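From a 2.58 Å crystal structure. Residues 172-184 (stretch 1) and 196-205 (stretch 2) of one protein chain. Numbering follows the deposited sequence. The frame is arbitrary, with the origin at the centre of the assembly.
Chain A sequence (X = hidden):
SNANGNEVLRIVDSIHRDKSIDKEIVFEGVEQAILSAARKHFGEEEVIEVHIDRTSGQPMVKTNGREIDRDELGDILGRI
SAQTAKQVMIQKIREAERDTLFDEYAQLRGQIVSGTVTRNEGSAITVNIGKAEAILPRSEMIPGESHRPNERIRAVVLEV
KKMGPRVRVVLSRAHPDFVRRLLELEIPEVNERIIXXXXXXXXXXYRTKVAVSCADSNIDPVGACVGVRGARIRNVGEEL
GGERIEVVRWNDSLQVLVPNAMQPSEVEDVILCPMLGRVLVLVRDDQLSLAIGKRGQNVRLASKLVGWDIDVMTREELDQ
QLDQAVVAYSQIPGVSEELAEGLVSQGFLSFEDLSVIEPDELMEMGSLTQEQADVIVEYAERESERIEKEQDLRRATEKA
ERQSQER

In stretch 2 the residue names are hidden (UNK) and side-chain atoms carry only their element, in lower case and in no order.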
# COMPACT_ATOMS: atom_id res chain seq x y z
N SER A 172 0.27 8.38 5.18
CA SER A 172 1.53 8.04 4.54
C SER A 172 2.00 9.15 3.60
O SER A 172 1.21 9.66 2.80
CB SER A 172 1.40 6.73 3.76
OG SER A 172 2.63 6.35 3.17
N ARG A 173 3.27 9.53 3.69
CA ARG A 173 3.86 10.33 2.62
C ARG A 173 4.71 9.45 1.70
O ARG A 173 5.20 9.90 0.67
CB ARG A 173 4.71 11.47 3.19
CG ARG A 173 4.09 12.16 4.39
CD ARG A 173 4.17 13.67 4.25
NE ARG A 173 5.42 14.12 3.66
CZ ARG A 173 5.57 15.27 3.00
NH1 ARG A 173 4.53 16.08 2.85
NH2 ARG A 173 6.74 15.61 2.49
N ALA A 174 4.87 8.19 2.09
CA ALA A 174 5.72 7.26 1.35
C ALA A 174 4.95 6.40 0.35
O ALA A 174 5.55 5.70 -0.46
CB ALA A 174 6.47 6.36 2.33
N HIS A 175 3.63 6.47 0.40
CA HIS A 175 2.79 5.64 -0.46
C HIS A 175 2.78 6.18 -1.89
O HIS A 175 2.80 7.40 -2.08
CB HIS A 175 1.37 5.55 0.09
CG HIS A 175 0.58 4.39 -0.43
ND1 HIS A 175 -0.07 4.42 -1.65
CD2 HIS A 175 0.35 3.16 0.09
CE1 HIS A 175 -0.67 3.25 -1.84
NE2 HIS A 175 -0.43 2.48 -0.80
N PRO A 176 2.76 5.28 -2.88
CA PRO A 176 2.66 5.68 -4.29
C PRO A 176 1.48 6.61 -4.56
O PRO A 176 1.60 7.52 -5.37
CB PRO A 176 2.47 4.34 -5.01
CG PRO A 176 3.18 3.36 -4.15
CD PRO A 176 2.97 3.83 -2.73
N ASP A 177 0.37 6.39 -3.87
CA ASP A 177 -0.83 7.20 -4.05
C ASP A 177 -0.57 8.68 -3.77
O ASP A 177 -1.25 9.54 -4.31
CB ASP A 177 -1.97 6.70 -3.17
CG ASP A 177 -2.58 5.41 -3.68
OD1 ASP A 177 -2.31 5.05 -4.84
OD2 ASP A 177 -3.33 4.77 -2.92
N PHE A 178 0.41 8.97 -2.91
CA PHE A 178 0.75 10.36 -2.60
C PHE A 178 1.26 11.09 -3.84
O PHE A 178 0.88 12.23 -4.10
CB PHE A 178 1.79 10.43 -1.49
CG PHE A 178 1.98 11.81 -0.92
CD1 PHE A 178 0.93 12.72 -0.92
CD2 PHE A 178 3.21 12.21 -0.41
CE1 PHE A 178 1.10 13.99 -0.40
CE2 PHE A 178 3.38 13.48 0.10
CZ PHE A 178 2.33 14.37 0.11
N VAL A 179 2.12 10.41 -4.60
CA VAL A 179 2.64 10.97 -5.84
C VAL A 179 1.53 11.14 -6.87
O VAL A 179 1.45 12.16 -7.55
CB VAL A 179 3.75 10.08 -6.43
CG1 VAL A 179 4.21 10.61 -7.78
CG2 VAL A 179 4.92 9.98 -5.47
N ARG A 180 0.67 10.13 -6.96
CA ARG A 180 -0.44 10.13 -7.90
C ARG A 180 -1.36 11.32 -7.67
O ARG A 180 -1.80 11.97 -8.62
CB ARG A 180 -1.22 8.82 -7.80
CG ARG A 180 -2.37 8.70 -8.79
CD ARG A 180 -3.14 7.40 -8.58
NE ARG A 180 -2.39 6.23 -9.02
CZ ARG A 180 -2.52 5.67 -10.22
NH1 ARG A 180 -3.37 6.18 -11.10
NH2 ARG A 180 -1.80 4.60 -10.53
N ARG A 181 -1.65 11.61 -6.40
CA ARG A 181 -2.50 12.74 -6.05
C ARG A 181 -1.84 14.06 -6.39
O ARG A 181 -2.47 14.94 -6.99
CB ARG A 181 -2.85 12.71 -4.56
CG ARG A 181 -3.66 11.50 -4.09
CD ARG A 181 -5.09 11.55 -4.59
NE ARG A 181 -5.25 10.89 -5.88
CZ ARG A 181 -5.45 9.58 -6.03
NH1 ARG A 181 -5.50 8.79 -4.96
NH2 ARG A 181 -5.59 9.06 -7.24
N LEU A 182 -0.58 14.21 -6.01
CA LEU A 182 0.17 15.44 -6.24
C LEU A 182 0.29 15.76 -7.73
O LEU A 182 0.25 16.93 -8.12
CB LEU A 182 1.55 15.35 -5.61
CG LEU A 182 1.59 15.39 -4.08
CD1 LEU A 182 3.00 15.11 -3.57
CD2 LEU A 182 1.09 16.73 -3.57
N LEU A 183 0.44 14.73 -8.54
CA LEU A 183 0.51 14.91 -9.99
C LEU A 183 -0.83 15.39 -10.54
O LEU A 183 -0.87 16.22 -11.45
CB LEU A 183 0.93 13.61 -10.67
CG LEU A 183 2.42 13.26 -10.56
CD1 LEU A 183 2.70 11.86 -11.06
CD2 LEU A 183 3.26 14.28 -11.31
N GLU A 184 -1.91 14.87 -9.97
CA GLU A 184 -3.25 15.27 -10.37
C GLU A 184 -3.50 16.75 -10.06
O GLU A 184 -4.20 17.44 -10.80
CB GLU A 184 -4.31 14.40 -9.68
CG GLU A 184 -4.35 12.96 -10.18
CD GLU A 184 -5.20 12.06 -9.30
OE1 GLU A 184 -5.74 12.55 -8.29
OE2 GLU A 184 -5.31 10.86 -9.62
N UNK A 196 -4.16 10.15 -18.41
CA UNK A 196 -4.40 9.20 -17.32
C UNK A 196 -3.11 8.56 -16.82
O UNK A 196 -2.21 8.28 -17.60
c UNK A 196 -7.71 7.54 -18.56
o UNK A 196 -7.27 6.36 -18.61
c UNK A 196 -5.38 8.12 -17.77
o UNK A 196 -8.88 7.84 -18.87
c UNK A 196 -6.77 8.63 -18.10
N UNK A 197 -3.04 8.33 -15.51
CA UNK A 197 -1.90 7.64 -14.93
C UNK A 197 -2.20 6.15 -14.82
O UNK A 197 -3.03 5.74 -14.02
c UNK A 197 -1.11 10.36 -12.26
c UNK A 197 -1.55 8.20 -13.54
c UNK A 197 -1.28 9.70 -13.61
c UNK A 197 -0.35 7.47 -12.96
N UNK A 198 -1.53 5.36 -15.65
CA UNK A 198 -1.80 3.93 -15.72
C UNK A 198 -1.08 3.11 -14.64
O UNK A 198 -1.67 2.22 -14.03
c UNK A 198 -4.22 2.01 -19.50
n UNK A 198 -4.60 0.74 -19.57
c UNK A 198 -3.62 3.98 -18.14
c UNK A 198 -2.11 4.13 -18.24
c UNK A 198 -1.42 3.40 -17.10
n UNK A 198 -4.04 2.71 -20.62
n UNK A 198 -4.04 2.59 -18.32
N UNK A 199 0.19 3.43 -14.41
CA UNK A 199 1.01 2.65 -13.49
C UNK A 199 2.02 3.51 -12.75
O UNK A 199 2.51 4.51 -13.29
o UNK A 199 2.49 0.72 -13.37
c UNK A 199 1.72 1.53 -14.25
N UNK A 200 2.35 3.11 -11.53
CA UNK A 200 3.26 3.88 -10.70
C UNK A 200 4.18 2.98 -9.88
O UNK A 200 3.74 1.98 -9.31
c UNK A 200 3.09 6.18 -9.51
c UNK A 200 2.85 7.07 -10.70
c UNK A 200 2.47 4.80 -9.76
c UNK A 200 2.51 6.80 -8.26
N UNK A 201 5.46 3.34 -9.83
CA UNK A 201 6.44 2.61 -9.04
C UNK A 201 7.31 3.58 -8.26
O UNK A 201 7.97 4.44 -8.84
c UNK A 201 7.30 1.74 -9.94
N UNK A 202 7.31 3.46 -6.93
CA UNK A 202 7.97 4.46 -6.10
C UNK A 202 8.95 3.90 -5.07
O UNK A 202 8.67 2.90 -4.40
c UNK A 202 6.38 9.17 -2.31
c UNK A 202 6.44 7.18 -3.77
c UNK A 202 6.91 5.29 -5.37
n UNK A 202 7.00 8.41 -3.21
n UNK A 202 5.18 8.83 -1.85
c UNK A 202 7.50 6.39 -4.51
n UNK A 202 6.98 10.27 -1.86
N UNK A 203 10.10 4.56 -4.96
CA UNK A 203 10.94 4.45 -3.78
C UNK A 203 10.96 5.82 -3.10
O UNK A 203 11.57 6.76 -3.61
c UNK A 203 12.36 4.00 -4.14
o UNK A 203 14.78 2.77 -4.21
c UNK A 203 12.44 2.54 -4.56
c UNK A 203 13.87 2.04 -4.65
o UNK A 203 14.07 0.93 -5.17
N UNK A 204 10.30 5.91 -1.95
CA UNK A 204 9.99 7.20 -1.33
C UNK A 204 11.23 8.03 -1.00
O UNK A 204 12.15 7.55 -0.34
c UNK A 204 9.17 6.98 -0.07
N UNK A 205 11.23 9.27 -1.47
CA UNK A 205 12.32 10.19 -1.21
C UNK A 205 13.47 10.05 -2.19
O UNK A 205 14.46 10.77 -2.10

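Position 196 carries three side-chain carbons, the third bearing two oxygens, and touches nothing on stretch 1. A carboxylate at that chain length is glutamate, E196.

Position 197 has four carbons, forked at the first, with one arm two carbons long. Its CA-to-CB bond points toward the helix, and the end of the longer arm lies 4.2 Å from L183 CB. Branching at CB with unequal arms identifies isoleucine, I197; the two atoms in that contact are I197 CD1 and L183 CB.

Position 198 shows three carbons, a nitrogen, then a carbon carrying two more nitrogens: a guanidinium, hence R198. Its CA-to-CB bond points away from the helix, and its nearest side-chain approach to stretch 1 is 6.7 Å, from R198 CB to R180 NH2.

Position 199 has one carbon and one oxygen, also directed away. That is serine, S199.

Position 200 has four carbons forked at the second. Its CA-to-CB bond points toward stretch 1, and one terminal carbon lies 3.1 Å from P176 O, 4.0 Å from V179 CB and 4.1 Å from P176 CB, so one methyl is set against the first turn of the helix. This is leucine, L200, and that carbon is CD2.

Position 201 has a single carbon pointing away, which makes it alanine, A201.

Position 202 repeats the pattern of three carbons, nitrogen, and carbon with two nitrogens, now pointing toward stretch 1 with every chi angle in or near t. One terminal nitrogen lies 2.7 Å from R173 O and 2.8 Å from H175 O. This extended arginine is R202, and that nitrogen, NH1, donates to both carbonyls; the bond from R202 NH2 to R173 O (3.1 Å) is weak. V179 CG2 covers one guanidinium face, 3.4 Å from R202 NE.

Position 203 has three carbons, the third with two oxygens, pointing away: E203.

Position 204 has one carbon, whose distance to A174 CB is 3.7 Å. It is alanine, A204, and the CA atoms of A174 and A204 are 5.0 Å apart.

Position 205 has no side-chain atoms. With phi/psi of 85/0, a CB would be jammed against the preceding carbonyl O, consistent with glycine, G205.

The contact buries 609 Å², both sides summed. Along the strand, 198, 199, 201 and 203 turn from the helix, while 197, 200 and 202 face it. R202 reaches the backbone carbonyls R173 O and H175 O, just before the helix. Farther along, R180 answers in the reverse direction: R180 NH1 donates to I197 O at 3.0 Å and 150°, while I197 CG2 lies over one face of its guanidinium. Between these polar anchors, L200 packs against P176 and V179.

Stretch 2 196-205: EIRSLAREAG
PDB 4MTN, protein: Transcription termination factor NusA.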